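Local coordinates for hypothetical protein RBSTP0775 (Geobacillus stearothermophilus, PDB 1RZ3) that is of unknown function but, as a member of the phosphoribulokinase/uridine kinase family, probably binds ATP and phosphorylates a small substrate, possibly uridine, at residues D60-R65 / P106-E111. Residues are numbered along the deposited sequence; the frame is centred on the assembly and turned at random.
Sequences DHIVER and PFYDHE
Both polar backbone atoms of Y108 are tied to D60. Its N donates to D60 O at 2.7 Å in a nearly straight bond, while Y108 O reaches the carboxylate of the same residue through a water that donates both to it and to D60 OD1. A second water also donates to D60 OD1, at 2.6 Å, and extends weakly to H110 NE2, so this one carboxylate oxygen accepts two hydrogen bonds. Next along the loop, H61 presents the edge of its imidazole to the face of F107 in a T-shaped pair, centroids 4.7 Å apart and planes at 64°, with CE1 offset toward the rim of the phenyl ring. Y108 CG stands anti to the backbone N (chi1 -174°), and the ring beyond it lies against I62 and the backbone of V63 and E64. I62 CG1 and CD1 pack against Y108 CD2, each at 3.5 Å. V63 O, over one face of the phenol, accepts from R68 NE, and I62 O from H115 NE2; the H115 ring also meets that of Y108. The phenol oxygen is hydrogen-bonded to D113 and R68; D113 OD1 also accepts from R65 N. A phenylalanine in place of Y108 would probably keep the ring packing but leave D113 and R68 without their shared hydroxyl partner. At the far end the extended R65 side chain brings NH2 within 3.1 Å of H110 O, a bent bond (136°), and NE donates at 2.6 Å to a water that in turn donates to H110 O. Direct bonds and bridging waters at D60 and R65 thus hold the loop following strand 53-57 to the 102-109/114-121 hairpin, while D113 and R68 satisfy the hydroxyl of the buried Y108.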
loop_
_atom_site.group_PDB
_atom_site.type_symbol
_atom_site.label_atom_id
_atom_site.label_comp_id
_atom_site.label_asym_id
_atom_site.label_seq_id
_atom_site.Cartn_x
_atom_site.Cartn_y
_atom_site.Cartn_z
ATOM N N ASP A 60 -3.604 2.909 -7.459
ATOM C CA ASP A 60 -3.228 3.407 -8.784
ATOM C C ASP A 60 -2.867 2.231 -9.687
ATOM O O ASP A 60 -2.883 2.350 -10.915
ATOM C CB ASP A 60 -1.966 4.291 -8.734
ATOM C CG ASP A 60 -2.201 5.651 -8.104
ATOM O OD1 ASP A 60 -3.323 6.179 -8.204
ATOM O OD2 ASP A 60 -1.237 6.202 -7.528
ATOM N N HIS A 61 -2.546 1.091 -9.085
ATOM C CA HIS A 61 -2.082 -0.035 -9.884
ATOM C C HIS A 61 -2.960 -1.271 -9.984
ATOM O O HIS A 61 -2.461 -2.399 -9.990
ATOM C CB HIS A 61 -0.686 -0.415 -9.396
ATOM C CG HIS A 61 0.230 0.761 -9.258
ATOM N ND1 HIS A 61 0.633 1.517 -10.339
ATOM C CD2 HIS A 61 0.762 1.355 -8.165
ATOM C CE1 HIS A 61 1.372 2.528 -9.915
ATOM N NE2 HIS A 61 1.466 2.454 -8.600
ATOM N N ILE A 62 -4.264 -1.054 -10.080
ATOM C CA ILE A 62 -5.208 -2.153 -10.208
ATOM C C ILE A 62 -5.520 -2.381 -11.687
ATOM O O ILE A 62 -5.187 -1.547 -12.541
ATOM C CB ILE A 62 -6.516 -1.853 -9.455
ATOM C CG1 ILE A 62 -7.157 -0.572 -10.001
ATOM C CG2 ILE A 62 -6.234 -1.719 -7.966
ATOM C CD1 ILE A 62 -8.523 -0.288 -9.436
ATOM N N VAL A 63 -6.149 -3.514 -11.982
ATOM C CA VAL A 63 -6.514 -3.864 -13.346
ATOM C C VAL A 63 -7.835 -3.221 -13.763
ATOM O O VAL A 63 -8.550 -2.660 -12.939
ATOM C CB VAL A 63 -6.634 -5.393 -13.506
ATOM C CG1 VAL A 63 -5.304 -6.051 -13.164
ATOM C CG2 VAL A 63 -7.741 -5.928 -12.599
ATOM N N GLU A 64 -8.147 -3.310 -15.053
ATOM C CA GLU A 64 -9.378 -2.746 -15.606
ATOM C C GLU A 64 -10.613 -3.441 -15.022
ATOM O O GLU A 64 -10.530 -4.579 -14.561
ATOM C CB GLU A 64 -9.373 -2.909 -17.128
ATOM C CG GLU A 64 -9.201 -4.354 -17.561
ATOM C CD GLU A 64 -8.925 -4.504 -19.042
ATOM O OE1 GLU A 64 -9.802 -4.146 -19.856
ATOM O OE2 GLU A 64 -7.825 -4.986 -19.388
ATOM N N ARG A 65 -11.752 -2.753 -15.059
ATOM C CA ARG A 65 -13.005 -3.299 -14.532
ATOM C C ARG A 65 -13.306 -4.689 -15.087
ATOM O O ARG A 65 -13.666 -5.603 -14.346
ATOM C CB ARG A 65 -14.177 -2.372 -14.871
ATOM C CG ARG A 65 -14.120 -1.004 -14.217
ATOM C CD ARG A 65 -15.236 -0.101 -14.733
ATOM N NE ARG A 65 -15.103 1.265 -14.234
ATOM C CZ ARG A 65 -15.843 2.292 -14.644
ATOM N NH1 ARG A 65 -16.780 2.119 -15.568
ATOM N NH2 ARG A 65 -15.644 3.500 -14.129
ATOM N N PRO A 106 1.879 1.234 -15.354
ATOM C CA PRO A 106 0.575 1.634 -15.882
ATOM C C PRO A 106 -0.224 2.181 -14.703
ATOM O O PRO A 106 -0.402 1.498 -13.694
ATOM C CB PRO A 106 0.007 0.324 -16.425
ATOM C CG PRO A 106 0.569 -0.695 -15.477
ATOM C CD PRO A 106 2.009 -0.236 -15.323
ATOM N N PHE A 107 -0.664 3.427 -14.810
ATOM C CA PHE A 107 -1.445 4.042 -13.749
ATOM C C PHE A 107 -2.918 4.008 -14.135
ATOM O O PHE A 107 -3.296 4.471 -15.209
ATOM C CB PHE A 107 -0.971 5.478 -13.512
ATOM C CG PHE A 107 0.253 5.569 -12.634
ATOM C CD1 PHE A 107 0.132 5.879 -11.285
ATOM C CD2 PHE A 107 1.519 5.319 -13.153
ATOM C CE1 PHE A 107 1.256 5.942 -10.455
ATOM C CE2 PHE A 107 2.650 5.378 -12.337
ATOM C CZ PHE A 107 2.515 5.691 -10.981
ATOM N N TYR A 108 -3.742 3.449 -13.255
ATOM C CA TYR A 108 -5.169 3.319 -13.517
ATOM C C TYR A 108 -5.999 4.576 -13.273
ATOM O O TYR A 108 -5.897 5.214 -12.224
ATOM C CB TYR A 108 -5.746 2.182 -12.676
ATOM C CG TYR A 108 -7.189 1.869 -12.983
ATOM C CD1 TYR A 108 -7.558 1.353 -14.224
ATOM C CD2 TYR A 108 -8.185 2.069 -12.027
ATOM C CE1 TYR A 108 -8.882 1.035 -14.505
ATOM C CE2 TYR A 108 -9.519 1.756 -12.299
ATOM C CZ TYR A 108 -9.856 1.239 -13.540
ATOM O OH TYR A 108 -11.161 0.908 -13.818
ATOM N N ASP A 109 -6.827 4.914 -14.257
ATOM C CA ASP A 109 -7.720 6.062 -14.161
ATOM C C ASP A 109 -9.097 5.467 -13.890
ATOM O O ASP A 109 -9.715 4.885 -14.781
ATOM C CB ASP A 109 -7.747 6.849 -15.473
ATOM C CG ASP A 109 -8.487 8.170 -15.342
ATOM O OD1 ASP A 109 -9.647 8.164 -14.877
ATOM O OD2 ASP A 109 -7.909 9.217 -15.704
ATOM N N HIS A 110 -9.555 5.604 -12.651
ATOM C CA HIS A 110 -10.842 5.069 -12.213
ATOM C C HIS A 110 -12.045 5.590 -13.002
ATOM O O HIS A 110 -12.998 4.848 -13.254
ATOM C CB HIS A 110 -11.030 5.366 -10.724
ATOM C CG HIS A 110 -9.923 4.840 -9.861
ATOM N ND1 HIS A 110 -9.757 3.497 -9.597
ATOM C CD2 HIS A 110 -8.904 5.473 -9.232
ATOM C CE1 HIS A 110 -8.685 3.326 -8.843
ATOM N NE2 HIS A 110 -8.148 4.510 -8.609
ATOM N N GLU A 111 -12.002 6.859 -13.392
ATOM C CA GLU A 111 -13.099 7.466 -14.141
ATOM C C GLU A 111 -13.244 6.917 -15.557
ATOM O O GLU A 111 -14.342 6.558 -15.979
ATOM C CB GLU A 111 -12.916 8.984 -14.208
ATOM C CG GLU A 111 -12.892 9.670 -12.852
ATOM C CD GLU A 111 -12.696 11.172 -12.963
ATOM O OE1 GLU A 111 -11.655 11.598 -13.509
ATOM O OE2 GLU A 111 -13.584 11.927 -12.504
HETATM O O HOH W 1 -3.642 6.516 -11.127
HETATM O O HOH W 2 -5.609 6.001 -6.923
HETATM O O HOH W 3 -13.812 2.090 -12.119
#